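Local coordinates for protein regulator of nonsense transcripts 2 (Homo sapiens, PDB 4CEM) that probably takes part in nonsense-mediated mRNA decay, this construct being the first of its three MIF4G domains, at residues V107-S111 with E155-I161. Residues are numbered along the deposited sequence; the frame is centred on the assembly and turned at random.
Sequences VHLCS and ELTIVGI
V107 lays its two methyls against separate residues, V159 and E155. V107 CG1 meets V159 CG1 tip to tip at 4.1 Å, and V107 CG2 rests on E155 CB at 3.8 Å. CG1 of V107 lies anti to the backbone N (chi1 172°), which sends it to V159 while CG2 takes E155. The E155 carboxylate is engaged elsewhere, in a salt bridge from OE2 to R25 of helix 6-33. One turn on, C110 CB is touched by two methyl ends, I161 CD1 at 3.7 Å and L156 CD2 at 3.8 Å. The contact joins helices 103-116 and 143-158 inside the all-helical MIF4G domain. A Schellman motif at G160, with positive phi, ends helix 143-158, and I161 just beyond it turns back to helix 103-116. I161 CD1 also lies 3.7 Å from S111 OG. S111 OG donates back to V107 O at 3.0 Å, on the opposite face of the carbonyl from S111 N. It is also hydrogen-bonded to N32 ND2. An alanine at S111 would remove the hydroxyl, which would probably cost N32 this partner and open a small gap beside I161 CD1 and V159 CG1. L28 of helix 6-33 touches both S111 and V159.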
ATOM      1  N   VAL A 107     -11.967  -0.879  -4.592  1.00 34.10           N
ATOM      2  CA  VAL A 107     -12.295  -1.919  -3.623  1.00 33.98           C
ATOM      3  C   VAL A 107     -13.812  -2.039  -3.507  1.00 34.41           C
ATOM      4  O   VAL A 107     -14.349  -3.148  -3.399  1.00 34.55           O
ATOM      5  CB  VAL A 107     -11.661  -1.631  -2.231  1.00 33.96           C
ATOM      6  CG1 VAL A 107     -12.160  -2.611  -1.182  1.00 32.53           C
ATOM      7  CG2 VAL A 107     -10.142  -1.687  -2.314  1.00 32.22           C
ATOM      8  N   HIS A 108     -14.499  -0.901  -3.542  1.00 33.49           N
ATOM      9  CA  HIS A 108     -15.963  -0.902  -3.534  1.00 33.73           C
ATOM     10  C   HIS A 108     -16.506  -1.664  -4.707  1.00 34.35           C
ATOM     11  O   HIS A 108     -17.422  -2.464  -4.547  1.00 35.82           O
ATOM     12  CB  HIS A 108     -16.518   0.532  -3.502  1.00 33.58           C
ATOM     13  CG  HIS A 108     -17.985   0.641  -3.876  1.00 32.97           C
ATOM     14  ND1 HIS A 108     -18.980   0.370  -3.008  1.00 32.85           N
ATOM     15  CD2 HIS A 108     -18.597   1.027  -5.065  1.00 32.89           C
ATOM     16  CE1 HIS A 108     -20.164   0.557  -3.611  1.00 32.74           C
ATOM     17  NE2 HIS A 108     -19.929   0.962  -4.872  1.00 33.28           N
ATOM     18  N   LEU A 109     -15.952  -1.422  -5.898  1.00 35.27           N
ATOM     19  CA  LEU A 109     -16.411  -2.112  -7.107  1.00 34.67           C
ATOM     20  C   LEU A 109     -16.052  -3.579  -7.033  1.00 33.94           C
ATOM     21  O   LEU A 109     -16.847  -4.419  -7.434  1.00 32.23           O
ATOM     22  CB  LEU A 109     -15.837  -1.496  -8.386  1.00 34.53           C
ATOM     23  CG  LEU A 109     -16.409  -0.122  -8.769  1.00 35.14           C
ATOM     24  CD1 LEU A 109     -15.668   0.484  -9.959  1.00 32.84           C
ATOM     25  CD2 LEU A 109     -17.909  -0.192  -9.032  1.00 35.49           C
ATOM     26  N   CYS A 110     -14.867  -3.887  -6.508  1.00 34.03           N
ATOM     27  CA  CYS A 110     -14.475  -5.283  -6.322  1.00 34.85           C
ATOM     28  C   CYS A 110     -15.438  -6.034  -5.381  1.00 35.14           C
ATOM     29  O   CYS A 110     -15.677  -7.232  -5.560  1.00 34.99           O
ATOM     30  CB  CYS A 110     -13.036  -5.389  -5.813  1.00 35.40           C
ATOM     31  SG  CYS A 110     -11.754  -4.992  -7.030  1.00 36.59           S
ATOM     32  N   SER A 111     -16.012  -5.323  -4.409  1.00 34.97           N
ATOM     33  CA  SER A 111     -16.961  -5.924  -3.468  1.00 34.24           C
ATOM     34  C   SER A 111     -18.314  -6.190  -4.104  1.00 34.52           C
ATOM     35  O   SER A 111     -18.970  -7.176  -3.773  1.00 35.50           O
ATOM     36  CB  SER A 111     -17.140  -5.045  -2.225  1.00 34.88           C
ATOM     37  OG  SER A 111     -15.906  -4.860  -1.554  1.00 35.42           O
ATOM     38  N   GLU A 155      -5.879  -4.148   0.998  1.00 36.15           N
ATOM     39  CA  GLU A 155      -7.299  -3.903   1.286  1.00 37.46           C
ATOM     40  C   GLU A 155      -8.153  -5.096   0.909  1.00 36.64           C
ATOM     41  O   GLU A 155      -9.002  -5.528   1.695  1.00 35.47           O
ATOM     42  CB  GLU A 155      -7.847  -2.671   0.554  1.00 38.76           C
ATOM     43  CG  GLU A 155      -7.560  -1.342   1.230  1.00 41.11           C
ATOM     44  CD  GLU A 155      -8.081  -1.243   2.653  1.00 41.48           C
ATOM     45  OE1 GLU A 155      -9.108  -1.858   2.998  1.00 44.69           O
ATOM     46  OE2 GLU A 155      -7.452  -0.525   3.432  1.00 42.56           O
ATOM     47  N   LEU A 156      -7.930  -5.626  -0.294  1.00 35.45           N
ATOM     48  CA  LEU A 156      -8.725  -6.750  -0.783  1.00 35.02           C
ATOM     49  C   LEU A 156      -8.685  -7.933   0.184  1.00 33.79           C
ATOM     50  O   LEU A 156      -9.645  -8.703   0.274  1.00 33.26           O
ATOM     51  CB  LEU A 156      -8.255  -7.194  -2.172  1.00 35.58           C
ATOM     52  CG  LEU A 156      -8.620  -6.272  -3.335  1.00 34.22           C
ATOM     53  CD1 LEU A 156      -7.845  -6.682  -4.573  1.00 33.49           C
ATOM     54  CD2 LEU A 156     -10.115  -6.316  -3.584  1.00 33.55           C
ATOM     55  N   THR A 157      -7.576  -8.084   0.899  1.00 31.68           N
ATOM     56  CA  THR A 157      -7.495  -9.100   1.930  1.00 31.40           C
ATOM     57  C   THR A 157      -8.266  -8.631   3.173  1.00 30.86           C
ATOM     58  O   THR A 157      -9.161  -9.319   3.649  1.00 31.03           O
ATOM     59  CB  THR A 157      -6.026  -9.440   2.267  1.00 31.58           C
ATOM     60  OG1 THR A 157      -5.286  -9.630   1.052  1.00 31.59           O
ATOM     61  CG2 THR A 157      -5.943 -10.696   3.119  1.00 30.67           C
ATOM     62  N   ILE A 158      -7.955  -7.439   3.668  1.00 31.99           N
ATOM     63  CA  ILE A 158      -8.594  -6.922   4.888  1.00 31.83           C
ATOM     64  C   ILE A 158     -10.105  -6.948   4.768  1.00 31.78           C
ATOM     65  O   ILE A 158     -10.819  -7.289   5.713  1.00 34.61           O
ATOM     66  CB  ILE A 158      -8.193  -5.469   5.187  1.00 30.78           C
ATOM     67  CG1 ILE A 158      -6.707  -5.372   5.501  1.00 29.82           C
ATOM     68  CG2 ILE A 158      -8.995  -4.948   6.369  1.00 30.91           C
ATOM     69  CD1 ILE A 158      -6.199  -3.959   5.528  1.00 29.57           C
ATOM     70  N   VAL A 159     -10.574  -6.604   3.582  1.00 31.22           N
ATOM     71  CA  VAL A 159     -11.999  -6.499   3.282  1.00 31.26           C
ATOM     72  C   VAL A 159     -12.635  -7.867   2.978  1.00 31.35           C
ATOM     73  O   VAL A 159     -13.824  -7.954   2.703  1.00 32.25           O
ATOM     74  CB  VAL A 159     -12.167  -5.467   2.134  1.00 31.74           C
ATOM     75  CG1 VAL A 159     -13.110  -5.940   1.036  1.00 30.57           C
ATOM     76  CG2 VAL A 159     -12.530  -4.109   2.717  1.00 30.47           C
ATOM     77  N   GLY A 160     -11.845  -8.939   3.035  1.00 31.90           N
ATOM     78  CA  GLY A 160     -12.376 -10.302   2.949  1.00 32.45           C
ATOM     79  C   GLY A 160     -12.747 -10.831   1.565  1.00 33.00           C
ATOM     80  O   GLY A 160     -13.364 -11.891   1.459  1.00 32.27           O
ATOM     81  N   ILE A 161     -12.382 -10.104   0.511  1.00 33.30           N
ATOM     82  CA  ILE A 161     -12.548 -10.596  -0.854  1.00 33.73           C
ATOM     83  C   ILE A 161     -11.596 -11.767  -1.073  1.00 35.44           C
ATOM     84  O   ILE A 161     -11.991 -12.803  -1.606  1.00 38.21           O
ATOM     85  CB  ILE A 161     -12.313  -9.479  -1.889  1.00 33.56           C
ATOM     86  CG1 ILE A 161     -13.463  -8.464  -1.816  1.00 33.73           C
ATOM     87  CG2 ILE A 161     -12.219 -10.054  -3.297  1.00 32.36           C
ATOM     88  CD1 ILE A 161     -13.202  -7.164  -2.539  1.00 33.22           C
TER